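Local coordinates for designed helical repeat protein (Synthetic construct, PDB 5CWQ) that has no known biological function and was designed de novo as an array of packed helical repeats, at residues Lys22-Ala27 against Lys34-Ala39; Glu38-Glu43 against Leu74-Lys79; Glu83-Glu86 against Val92-Leu95; Ala99-Val104 against Gln128-Glu133. All coordinates share one frame; numbering follows the deposited sequence. Where two conformers were deposited one is given.

All four contacts join consecutive helices of a two-layered array, and in each most touching residues are buried. Contacts 1 and 3 lie beside the turn connecting their helices, contacts 2 and 4 further from it. Helix 33-57 serves contacts 1 and 2, helix 60-86 contacts 2 and 3, and helix 90-114 contacts 3 and 4. Contact 4 is about 6 Å from the centre of the chain and its touching residues are all aliphatic; contact 1 lies about 18 Å out. Alanine methyls mediate the close approach of contacts 1 and 3, and contact 3 adds an exposed arginine, bridged to Glu-133 of contact 4. Contact 2 differs by placing two carboxylates and bridging waters beside a leucine.

Contact 1. Residues Lys22-Ala27 against Lys34-Ala39; sequences KRSEEA and KELAEA
Ala-27 and Leu-36 meet where the methyl of the alanine lies against the backbone of the opposing helix, Ala-27 CB being 3.6 Å from Leu-36 N. The same methyl touches the first side-chain carbon of the preceding residue, with Ala-27 CB and Glu-35 CB 3.7 Å apart. Leu-36 also reaches Ser-24, about a turn before Ala-27: its CG stands anti to the backbone N (chi1 172°), which swings CD1 back across the gap to 3.5 Å from Ser-24 O and 3.8 Å from Ser-24 CB. The Ala-39 methyl lies by the hydroxyl and backbone N of Ser-24, with Ala-39 CB 3.1 Å from Ser-24 OG in one of two serine conformers. The small residues are consistent with the 8.2 Å approach of the segment axes, and the angle of 165° makes helices 5-30 and 33-57 an antiparallel helical hairpin. Further out, that Ser-24 hydroxyl is hydrogen-bonded to Ala-20 O and probably to Glu-43 OE2. Charged ends lie at the margin: Arg-23 forms a salt bridge with Glu-42, and Glu-35 with Arg-30. With no hydrogen bond between the two segments, the interface depends on close methyl-to-backbone fit, while the polar groups find partners outside it.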
loop_
_atom_site.group_PDB
_atom_site.type_symbol
_atom_site.label_atom_id
_atom_site.label_comp_id
_atom_site.label_asym_id
_atom_site.label_seq_id
_atom_site.Cartn_x
_atom_site.Cartn_y
_atom_site.Cartn_z
ATOM N N LYS A 22 -19.586 -2.687 4.957
ATOM C CA LYS A 22 -20.847 -2.053 5.321
ATOM C C LYS A 22 -20.656 -0.550 5.497
ATOM O O LYS A 22 -21.505 0.242 5.091
ATOM C CB LYS A 22 -21.415 -2.677 6.597
ATOM C CG LYS A 22 -22.287 -3.901 6.341
ATOM C CD LYS A 22 -21.985 -5.037 7.306
ATOM C CE LYS A 22 -22.274 -4.656 8.748
ATOM N NZ LYS A 22 -21.972 -5.778 9.677
ATOM N N ARG A 23 -19.535 -0.161 6.096
ATOM C CA ARG A 23 -19.204 1.252 6.249
ATOM C C ARG A 23 -18.963 1.875 4.878
ATOM O O ARG A 23 -19.277 3.044 4.653
ATOM C CB ARG A 23 -17.977 1.435 7.145
ATOM C CG ARG A 23 -18.258 1.232 8.628
ATOM C CD ARG A 23 -17.079 1.671 9.483
ATOM N NE ARG A 23 -15.890 0.852 9.250
ATOM C CZ ARG A 23 -15.569 -0.238 9.945
ATOM N NH1 ARG A 23 -16.341 -0.666 10.937
ATOM N NH2 ARG A 23 -14.462 -0.904 9.645
ATOM N N SER A 24 -18.400 1.091 3.963
ATOM C CA SER A 24 -18.176 1.551 2.598
ATOM C C SER A 24 -19.503 1.819 1.900
ATOM O O SER A 24 -19.649 2.807 1.183
ATOM C CB SER A 24 -17.366 0.525 1.801
ATOM O OG SER A 24 -16.042 0.416 2.296
ATOM N N GLU A 25 -20.470 0.932 2.115
ATOM C CA GLU A 25 -21.777 1.062 1.481
ATOM C C GLU A 25 -22.567 2.227 2.071
ATOM O O GLU A 25 -23.310 2.904 1.360
ATOM C CB GLU A 25 -22.571 -0.240 1.624
ATOM C CG GLU A 25 -23.928 -0.229 0.927
ATOM C CD GLU A 25 -23.821 -0.008 -0.573
ATOM O OE1 GLU A 25 -22.741 -0.270 -1.143
ATOM O OE2 GLU A 25 -24.820 0.430 -1.182
ATOM N N GLU A 26 -22.407 2.454 3.371
ATOM C CA GLU A 26 -23.077 3.564 4.045
ATOM C C GLU A 26 -22.569 4.903 3.523
ATOM O O GLU A 26 -23.350 5.822 3.277
ATOM C CB GLU A 26 -22.868 3.477 5.558
ATOM C CG GLU A 26 -23.678 2.379 6.235
ATOM C CD GLU A 26 -23.273 2.156 7.681
ATOM O OE1 GLU A 26 -22.367 2.865 8.167
ATOM O OE2 GLU A 26 -23.863 1.266 8.331
ATOM N N ALA A 27 -21.254 5.008 3.357
ATOM C CA ALA A 27 -20.641 6.231 2.859
ATOM C C ALA A 27 -20.925 6.415 1.372
ATOM O O ALA A 27 -21.099 7.540 0.899
ATOM C CB ALA A 27 -19.145 6.209 3.114
ATOM N N LYS A 34 -14.671 10.576 1.108
ATOM C CA LYS A 34 -13.584 10.504 2.077
ATOM C C LYS A 34 -13.784 9.335 3.038
ATOM O O LYS A 34 -12.848 8.583 3.320
ATOM C CB LYS A 34 -13.466 11.812 2.859
ATOM C CG LYS A 34 -12.400 11.775 3.944
ATOM C CD LYS A 34 -12.131 13.152 4.519
ATOM C CE LYS A 34 -11.064 13.097 5.600
ATOM N NZ LYS A 34 -10.693 14.451 6.093
ATOM N N GLU A 35 -15.006 9.186 3.543
ATOM C CA GLU A 35 -15.330 8.068 4.422
ATOM C C GLU A 35 -15.283 6.757 3.649
ATOM O O GLU A 35 -14.893 5.720 4.187
ATOM C CB GLU A 35 -16.709 8.258 5.055
ATOM C CG GLU A 35 -16.750 9.324 6.136
ATOM C CD GLU A 35 -18.083 9.371 6.858
ATOM O OE1 GLU A 35 -19.032 8.695 6.403
ATOM O OE2 GLU A 35 -18.182 10.082 7.880
ATOM N N LEU A 36 -15.686 6.812 2.385
ATOM C CA LEU A 36 -15.639 5.646 1.513
ATOM C C LEU A 36 -14.194 5.215 1.298
ATOM O O LEU A 36 -13.865 4.034 1.414
ATOM C CB LEU A 36 -16.316 5.955 0.175
ATOM C CG LEU A 36 -16.196 4.909 -0.934
ATOM C CD1 LEU A 36 -16.699 3.558 -0.472
ATOM C CD2 LEU A 36 -16.957 5.364 -2.171
ATOM N N ALA A 37 -13.336 6.184 1.000
ATOM C CA ALA A 37 -11.918 5.928 0.775
ATOM C C ALA A 37 -11.253 5.357 2.024
ATOM O O ALA A 37 -10.436 4.438 1.941
ATOM C CB ALA A 37 -11.218 7.207 0.341
ATOM N N GLU A 38 -11.604 5.906 3.182
ATOM C CA GLU A 38 -11.054 5.439 4.449
ATOM C C GLU A 38 -11.506 4.015 4.745
ATOM O O GLU A 38 -10.749 3.216 5.295
ATOM C CB GLU A 38 -11.467 6.372 5.588
ATOM C CG GLU A 38 -10.728 7.703 5.580
ATOM C CD GLU A 38 -11.303 8.705 6.563
ATOM O OE1 GLU A 38 -12.394 8.449 7.115
ATOM O OE2 GLU A 38 -10.660 9.753 6.781
ATOM N N ALA A 39 -12.744 3.703 4.374
ATOM C CA ALA A 39 -13.285 2.367 4.572
ATOM C C ALA A 39 -12.568 1.357 3.679
ATOM O O ALA A 39 -12.332 0.218 4.081
ATOM C CB ALA A 39 -14.782 2.356 4.293
#

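Contact 2. Residues Glu38-Glu43 against Leu74-Lys79; sequences EALIEE and LEEARK
Leu-40 and Ala-77 are the closest backbone pair, their CA atoms 6.7 Å apart, on nearly antiparallel helix segments whose axes approach to 10.3 Å at an angle of 162°. With CG anti to the carbonyl carbon (chi1 -70°), Leu-40 carries both branches across this gap: Leu-40 CD1 sits 3.8 Å from Ala-77 CA, while Leu-40 CD2 reaches Glu-76 OE1 at 3.5 Å. The leucine and glutamate side chains lie nearly perpendicular, so the isobutyl end meets the extended acid from its flank. Without that isobutyl group, as with an alanine here, a gap is likely to open beside Ala-77 and the Glu-76 carboxylate to lose an apolar neighbour. In the designed helical array this contact ties helix 33-57 to helix 60-86, the next in the chain, and Leu-40 also packs on Val-80. Beside the leucine, Glu-43 OE1 and Glu-76 OE1 stand 4.5 Å apart, a like-charged pair whose repulsion nearby waters probably ease. Water 1 donates to Glu-76 OE1 at 2.7 Å; water 2 donates to Glu-43 OE1 at 2.9 Å and only weakly to Glu-76 OE2. Glu-43 OE2 is probably hydrogen-bonded to Ser-24 OG, and Arg-28 forms a salt bridge with Glu-76 OE1.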
loop_
_atom_site.group_PDB
_atom_site.type_symbol
_atom_site.label_atom_id
_atom_site.label_comp_id
_atom_site.label_asym_id
_atom_site.label_seq_id
_atom_site.Cartn_x
_atom_site.Cartn_y
_atom_site.Cartn_z
ATOM N N GLU A 38 -11.604 5.906 3.182
ATOM C CA GLU A 38 -11.054 5.439 4.449
ATOM C C GLU A 38 -11.506 4.015 4.745
ATOM O O GLU A 38 -10.749 3.216 5.295
ATOM C CB GLU A 38 -11.467 6.372 5.588
ATOM C CG GLU A 38 -10.728 7.703 5.580
ATOM C CD GLU A 38 -11.303 8.705 6.563
ATOM O OE1 GLU A 38 -12.394 8.449 7.115
ATOM O OE2 GLU A 38 -10.660 9.753 6.781
ATOM N N ALA A 39 -12.744 3.703 4.374
ATOM C CA ALA A 39 -13.285 2.367 4.572
ATOM C C ALA A 39 -12.568 1.357 3.679
ATOM O O ALA A 39 -12.332 0.218 4.081
ATOM C CB ALA A 39 -14.782 2.356 4.293
ATOM N N LEU A 40 -12.213 1.783 2.471
ATOM C CA LEU A 40 -11.526 0.913 1.522
ATOM C C LEU A 40 -10.099 0.625 1.981
ATOM O O LEU A 40 -9.563 -0.450 1.714
ATOM C CB LEU A 40 -11.523 1.539 0.123
ATOM C CG LEU A 40 -12.882 1.595 -0.585
ATOM C CD1 LEU A 40 -12.779 2.365 -1.893
ATOM C CD2 LEU A 40 -13.440 0.198 -0.836
ATOM N N ILE A 41 -9.486 1.584 2.670
ATOM C CA ILE A 41 -8.180 1.361 3.284
ATOM C C ILE A 41 -8.296 0.270 4.342
ATOM O O ILE A 41 -7.415 -0.580 4.471
ATOM C CB ILE A 41 -7.615 2.649 3.926
ATOM C CG1 ILE A 41 -7.287 3.676 2.841
ATOM C CG2 ILE A 41 -6.355 2.346 4.749
ATOM C CD1 ILE A 41 -6.954 5.051 3.378
ATOM N N GLU A 42 -9.384 0.304 5.102
ATOM C CA GLU A 42 -9.619 -0.689 6.144
ATOM C C GLU A 42 -9.858 -2.065 5.530
ATOM O O GLU A 42 -9.382 -3.073 6.050
ATOM C CB GLU A 42 -10.804 -0.279 7.020
ATOM C CG GLU A 42 -10.561 1.002 7.804
ATOM C CD GLU A 42 -11.822 1.550 8.444
ATOM O OE1 GLU A 42 -11.840 2.751 8.789
ATOM O OE2 GLU A 42 -12.794 0.781 8.604
ATOM N N GLU A 43 -10.596 -2.102 4.424
ATOM C CA GLU A 43 -10.805 -3.348 3.697
ATOM C C GLU A 43 -9.471 -3.926 3.247
ATOM O O GLU A 43 -9.207 -5.115 3.428
ATOM C CB GLU A 43 -11.715 -3.131 2.487
ATOM C CG GLU A 43 -13.163 -2.847 2.842
ATOM C CD GLU A 43 -14.059 -2.762 1.622
ATOM O OE1 GLU A 43 -13.749 -3.422 0.609
ATOM O OE2 GLU A 43 -15.072 -2.032 1.676
ATOM N N LEU A 74 -9.211 -3.048 -4.961
ATOM C CA LEU A 74 -8.442 -2.298 -5.943
ATOM C C LEU A 74 -9.350 -1.600 -6.953
ATOM O O LEU A 74 -9.223 -0.398 -7.187
ATOM C CB LEU A 74 -7.468 -3.235 -6.662
ATOM C CG LEU A 74 -6.748 -2.699 -7.900
ATOM C CD1 LEU A 74 -5.986 -1.436 -7.574
ATOM C CD2 LEU A 74 -5.809 -3.756 -8.452
ATOM N N GLU A 75 -10.269 -2.357 -7.541
ATOM C CA GLU A 75 -11.169 -1.824 -8.555
ATOM C C GLU A 75 -12.109 -0.764 -7.980
ATOM O O GLU A 75 -12.405 0.235 -8.636
ATOM C CB GLU A 75 -11.972 -2.960 -9.187
ATOM C CG GLU A 75 -11.123 -3.868 -10.071
ATOM C CD GLU A 75 -11.764 -5.214 -10.346
ATOM O OE1 GLU A 75 -12.758 -5.558 -9.674
ATOM O OE2 GLU A 75 -11.267 -5.935 -11.237
ATOM N N GLU A 76 -12.570 -0.977 -6.751
ATOM C CA GLU A 76 -13.428 0.001 -6.090
ATOM C C GLU A 76 -12.652 1.280 -5.794
ATOM O O GLU A 76 -13.161 2.382 -5.992
ATOM C CB GLU A 76 -14.017 -0.575 -4.800
ATOM C CG GLU A 76 -15.071 -1.646 -5.040
ATOM C CD GLU A 76 -15.719 -2.144 -3.759
ATOM O OE1 GLU A 76 -15.824 -1.361 -2.790
ATOM O OE2 GLU A 76 -16.126 -3.324 -3.726
ATOM N N ALA A 77 -11.416 1.128 -5.332
ATOM C CA ALA A 77 -10.589 2.281 -5.002
ATOM C C ALA A 77 -10.204 3.049 -6.267
ATOM O O ALA A 77 -10.047 4.269 -6.234
ATOM C CB ALA A 77 -9.347 1.844 -4.234
ATOM N N ARG A 78 -10.061 2.332 -7.380
ATOM C CA ARG A 78 -9.821 2.963 -8.678
ATOM C C ARG A 78 -10.971 3.889 -9.057
ATOM O O ARG A 78 -10.757 4.976 -9.595
ATOM C CB ARG A 78 -9.640 1.910 -9.771
ATOM C CG ARG A 78 -8.259 1.288 -9.846
ATOM C CD ARG A 78 -8.249 0.148 -10.855
ATOM N NE ARG A 78 -6.921 -0.429 -11.043
ATOM C CZ ARG A 78 -6.678 -1.532 -11.745
ATOM N NH1 ARG A 78 -7.676 -2.189 -12.324
ATOM N NH2 ARG A 78 -5.437 -1.986 -11.866
ATOM N N LYS A 79 -12.193 3.446 -8.786
ATOM C CA LYS A 79 -13.377 4.232 -9.102
ATOM C C LYS A 79 -13.424 5.493 -8.241
ATOM O O LYS A 79 -13.738 6.577 -8.730
ATOM C CB LYS A 79 -14.643 3.399 -8.898
ATOM C CG LYS A 79 -15.919 4.080 -9.366
ATOM C CD LYS A 79 -17.145 3.239 -9.039
ATOM C CE LYS A 79 -18.423 3.881 -9.562
ATOM N NZ LYS A 79 -19.643 3.129 -9.151
HETATM O O HOH W 1 -16.595 -2.154 -0.332
HETATM O O HOH W 2 -14.968 -5.335 -1.188
#

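Contact 3. Residues Glu83-Glu86 against Val92-Leu95; sequences EARE and VLAL
Arg-85 and Leu-93 are brought together by opposite choices of first torsion: Arg-85 CG is anti to its carbonyl carbon (chi1 -72°) and the chain runs extended from there to NE, whereas Leu-93 CG is anti to its backbone N (chi1 174°). These torsions bring the leucine branches to the arginine, and Leu-93 CD1 comes over the centre of one guanidinium face, 3.7 Å from Arg-85 CZ. The second branch lies further back along the arginine, with Leu-93 CD2 3.8 Å from Arg-85 NE and 3.9 Å from Arg-85 CG. This is dispersion contact against a flat cation, and it fits a partly apolar chain that keeps its charged end directed to a salt bridge with Glu-133 through NH2. Next to this pair Ala-84 packs directly on the facing backbone, its CB 3.7 Å from Leu-93 N and 4.0 Å from Leu-93 CB. Val-92 adds a branch to the same methyl, Val-92 CG1 being 3.9 Å from Ala-84 CB. Shortening Leu-93 to an alanine would take both branches off that face and is likely to leave the arginine held mainly through its salt bridge with Glu-133. The contact lies at the turn end of the helical hairpin of helices 60-86 and 90-114. Val-92 reaches Leu-33 and Lys-34 of helix 33-57, while the neighbouring Leu-95 packs on Ala-37 of that helix and on Leu-152 of helix 147-171.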
loop_
_atom_site.group_PDB
_atom_site.type_symbol
_atom_site.label_atom_id
_atom_site.label_comp_id
_atom_site.label_asym_id
_atom_site.label_seq_id
_atom_site.Cartn_x
_atom_site.Cartn_y
_atom_site.Cartn_z
ATOM N N GLU A 83 -13.482 9.470 -9.277
ATOM C CA GLU A 83 -14.464 10.410 -8.755
ATOM C C GLU A 83 -13.786 11.532 -7.974
ATOM O O GLU A 83 -14.244 12.674 -7.990
ATOM C CB GLU A 83 -15.474 9.676 -7.869
ATOM C CG GLU A 83 -16.301 8.636 -8.621
ATOM C CD GLU A 83 -17.011 7.652 -7.705
ATOM O OE1 GLU A 83 -16.586 7.487 -6.541
ATOM O OE2 GLU A 83 -17.999 7.035 -8.156
ATOM N N ALA A 84 -12.691 11.200 -7.295
ATOM C CA ALA A 84 -11.957 12.185 -6.508
ATOM C C ALA A 84 -11.304 13.230 -7.408
ATOM O O ALA A 84 -11.275 14.417 -7.075
ATOM C CB ALA A 84 -10.913 11.502 -5.647
ATOM N N ARG A 85 -10.784 12.790 -8.551
ATOM C CA ARG A 85 -10.163 13.708 -9.497
ATOM C C ARG A 85 -11.208 14.604 -10.152
ATOM O O ARG A 85 -10.947 15.780 -10.406
ATOM C CB ARG A 85 -9.377 12.943 -10.565
ATOM C CG ARG A 85 -8.096 12.304 -10.046
ATOM C CD ARG A 85 -7.074 12.114 -11.156
ATOM N NE ARG A 85 -5.866 11.435 -10.688
ATOM C CZ ARG A 85 -5.732 10.115 -10.576
ATOM N NH1 ARG A 85 -6.734 9.303 -10.891
ATOM N NH2 ARG A 85 -4.588 9.603 -10.140
ATOM N N GLU A 86 -12.390 14.051 -10.419
ATOM C CA GLU A 86 -13.471 14.825 -11.027
ATOM C C GLU A 86 -13.917 15.953 -10.104
ATOM O O GLU A 86 -14.400 16.987 -10.566
ATOM C CB GLU A 86 -14.671 13.932 -11.367
ATOM C CG GLU A 86 -14.504 13.114 -12.646
ATOM C CD GLU A 86 -15.830 12.680 -13.258
ATOM O OE1 GLU A 86 -15.906 11.547 -13.777
ATOM O OE2 GLU A 86 -16.798 13.471 -13.237
ATOM N N VAL A 92 -8.967 12.960 -0.793
ATOM C CA VAL A 92 -9.660 11.709 -1.068
ATOM C C VAL A 92 -8.876 10.891 -2.091
ATOM O O VAL A 92 -8.789 9.668 -1.981
ATOM C CB VAL A 92 -11.096 11.962 -1.583
ATOM C CG1 VAL A 92 -11.784 10.655 -1.965
ATOM C CG2 VAL A 92 -11.912 12.698 -0.531
ATOM N N LEU A 93 -8.307 11.568 -3.083
ATOM C CA LEU A 93 -7.491 10.897 -4.088
ATOM C C LEU A 93 -6.333 10.162 -3.422
ATOM O O LEU A 93 -6.098 8.987 -3.695
ATOM C CB LEU A 93 -6.956 11.899 -5.117
ATOM C CG LEU A 93 -5.968 11.350 -6.155
ATOM C CD1 LEU A 93 -6.574 10.197 -6.952
ATOM C CD2 LEU A 93 -5.505 12.466 -7.086
ATOM N N ALA A 94 -5.624 10.860 -2.540
ATOM C CA ALA A 94 -4.474 10.285 -1.853
ATOM C C ALA A 94 -4.894 9.080 -1.020
ATOM O O ALA A 94 -4.207 8.059 -1.004
ATOM C CB ALA A 94 -3.799 11.334 -0.976
ATOM N N LEU A 95 -6.026 9.200 -0.336
ATOM C CA LEU A 95 -6.556 8.103 0.468
ATOM C C LEU A 95 -6.901 6.899 -0.406
ATOM O O LEU A 95 -6.641 5.756 -0.030
ATOM C CB LEU A 95 -7.791 8.562 1.247
ATOM C CG LEU A 95 -7.525 9.593 2.348
ATOM C CD1 LEU A 95 -8.817 10.280 2.767
ATOM C CD2 LEU A 95 -6.856 8.935 3.544
#

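Contact 4. Residues Ala99-Val104 against Gln128-Glu133; sequences AIALAV and QRVLEE
Ile-100, which meets Val-130 across the contact, accepts the shortest polar bond of the two segments: Val-104 N donates to Ile-100 O at 2.9 Å, one of the i to i+4 bonds of helix 90-114. That helix belongs to a designed two-layered helical repeat array, in which it packs here against helix 117-144. No hydrogen bond links the segments, and the 142 Å² they bury comes chiefly from three aliphatic residues. Val-130 is the projecting one. Its CG2 stands anti to the backbone N, which points that methyl at helix 90-114, while CG1 (chi1 65°) takes the crowded position between the backbone N and the carbonyl carbon. Ile-100 likewise offers the branch anti to its backbone N, CG2, and the two side chains run alongside each other with opposite headings. Beside this pair, Ala-101 CB rests 4.2 Å from Val-130 CG2, its small size allowing the valine methyl to lie alongside.

Other helices surround the three residues. Ile-100 also touches Leu-74 and Ala-77 of helix 60-86, while Ala-101 meets Leu-159 and Val-130 meets Ala-160, both of helix 147-171. Away from the apolar interface, Gln-128 NE2 donates to Glu-132 OE2 at 3.2 Å, almost straight at 173°; the acceptor lies in the amide plane, whereas the donor arrives on the anti side of the carboxylate, 30° out of its plane. The tightest touch across the gap is methyl to methyl, Ile-100 CG2 to Val-130 CG2 at 3.6 Å.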
loop_
_atom_site.group_PDB
_atom_site.type_symbol
_atom_site.label_atom_id
_atom_site.label_comp_id
_atom_site.label_asym_id
_atom_site.label_seq_id
_atom_site.Cartn_x
_atom_site.Cartn_y
_atom_site.Cartn_z
ATOM N N ALA A 99 -5.349 2.943 -0.497
ATOM C CA ALA A 99 -6.138 1.715 -0.560
ATOM C C ALA A 99 -5.684 0.853 -1.733
ATOM O O ALA A 99 -5.547 -0.366 -1.607
ATOM C CB ALA A 99 -7.620 2.035 -0.679
ATOM N N ILE A 100 -5.448 1.501 -2.869
ATOM C CA ILE A 100 -4.965 0.824 -4.068
ATOM C C ILE A 100 -3.617 0.160 -3.801
ATOM O O ILE A 100 -3.437 -1.025 -4.075
ATOM C CB ILE A 100 -4.848 1.817 -5.256
ATOM C CG1 ILE A 100 -6.242 2.158 -5.789
ATOM C CG2 ILE A 100 -3.991 1.245 -6.388
ATOM C CD1 ILE A 100 -6.274 3.308 -6.791
ATOM N N ALA A 101 -2.680 0.929 -3.253
ATOM C CA ALA A 101 -1.325 0.441 -3.024
ATOM C C ALA A 101 -1.310 -0.728 -2.043
ATOM O O ALA A 101 -0.562 -1.693 -2.223
ATOM C CB ALA A 101 -0.438 1.574 -2.518
ATOM N N LEU A 102 -2.137 -0.646 -1.008
ATOM C CA LEU A 102 -2.202 -1.705 -0.008
ATOM C C LEU A 102 -2.815 -2.970 -0.605
ATOM O O LEU A 102 -2.414 -4.084 -0.268
ATOM C CB LEU A 102 -3.001 -1.244 1.213
ATOM C CG LEU A 102 -3.054 -2.202 2.410
ATOM C CD1 LEU A 102 -1.665 -2.667 2.832
ATOM C CD2 LEU A 102 -3.756 -1.539 3.586
ATOM N N ALA A 103 -3.784 -2.794 -1.498
ATOM C CA ALA A 103 -4.397 -3.922 -2.192
ATOM C C ALA A 103 -3.385 -4.596 -3.114
ATOM O O ALA A 103 -3.346 -5.823 -3.211
ATOM C CB ALA A 103 -5.609 -3.463 -2.983
ATOM N N VAL A 104 -2.575 -3.787 -3.794
ATOM C CA VAL A 104 -1.524 -4.298 -4.673
ATOM C C VAL A 104 -0.489 -5.078 -3.870
ATOM O O VAL A 104 0.019 -6.100 -4.330
ATOM C CB VAL A 104 -0.819 -3.153 -5.448
ATOM C CG1 VAL A 104 0.442 -3.652 -6.149
ATOM C CG2 VAL A 104 -1.761 -2.534 -6.465
ATOM N N GLN A 128 3.946 -0.367 -9.897
ATOM C CA GLN A 128 4.644 0.679 -10.630
ATOM C C GLN A 128 3.663 1.773 -11.042
ATOM O O GLN A 128 3.988 2.959 -10.986
ATOM C CB GLN A 128 5.351 0.099 -11.858
ATOM C CG GLN A 128 6.177 1.112 -12.646
ATOM C CD GLN A 128 7.290 1.735 -11.822
ATOM O OE1 GLN A 128 7.887 1.081 -10.965
ATOM N NE2 GLN A 128 7.571 3.008 -12.075
ATOM N N ARG A 129 2.462 1.369 -11.447
ATOM C CA ARG A 129 1.431 2.316 -11.862
ATOM C C ARG A 129 1.038 3.252 -10.725
ATOM O O ARG A 129 1.104 4.472 -10.866
ATOM C CB ARG A 129 0.188 1.577 -12.365
ATOM C CG ARG A 129 0.323 0.973 -13.754
ATOM C CD ARG A 129 -0.866 0.073 -14.065
ATOM N NE ARG A 129 -0.743 -0.603 -15.354
ATOM C CZ ARG A 129 -1.594 -1.524 -15.800
ATOM N NH1 ARG A 129 -2.635 -1.888 -15.062
ATOM N NH2 ARG A 129 -1.402 -2.085 -16.985
ATOM N N VAL A 130 0.626 2.677 -9.600
ATOM C CA VAL A 130 0.154 3.471 -8.473
ATOM C C VAL A 130 1.290 4.332 -7.920
ATOM O O VAL A 130 1.057 5.440 -7.429
ATOM C CB VAL A 130 -0.431 2.573 -7.355
ATOM C CG1 VAL A 130 0.644 1.685 -6.752
ATOM C CG2 VAL A 130 -1.098 3.418 -6.283
ATOM N N LEU A 131 2.515 3.819 -8.014
ATOM C CA LEU A 131 3.698 4.577 -7.623
ATOM C C LEU A 131 3.789 5.875 -8.418
ATOM O O LEU A 131 4.008 6.948 -7.855
ATOM C CB LEU A 131 4.961 3.741 -7.834
ATOM C CG LEU A 131 6.303 4.472 -7.727
ATOM C CD1 LEU A 131 6.476 5.069 -6.345
ATOM C CD2 LEU A 131 7.444 3.526 -8.049
ATOM N N GLU A 132 3.619 5.769 -9.731
ATOM C CA GLU A 132 3.692 6.928 -10.606
ATOM C C GLU A 132 2.557 7.905 -10.310
ATOM O O GLU A 132 2.765 9.118 -10.283
ATOM C CB GLU A 132 3.657 6.490 -12.071
ATOM C CG GLU A 132 4.912 5.745 -12.512
ATOM C CD GLU A 132 4.758 5.060 -13.857
ATOM O OE1 GLU A 132 3.667 5.150 -14.459
ATOM O OE2 GLU A 132 5.735 4.426 -14.313
ATOM N N GLU A 133 1.361 7.374 -10.076
ATOM C CA GLU A 133 0.213 8.217 -9.754
ATOM C C GLU A 133 0.431 8.946 -8.432
ATOM O O GLU A 133 0.156 10.137 -8.321
ATOM C CB GLU A 133 -1.071 7.386 -9.686
ATOM C CG GLU A 133 -1.501 6.807 -11.024
ATOM C CD GLU A 133 -2.862 6.136 -10.961
ATOM O OE1 GLU A 133 -3.797 6.732 -10.385
ATOM O OE2 GLU A 133 -2.995 5.011 -11.488
#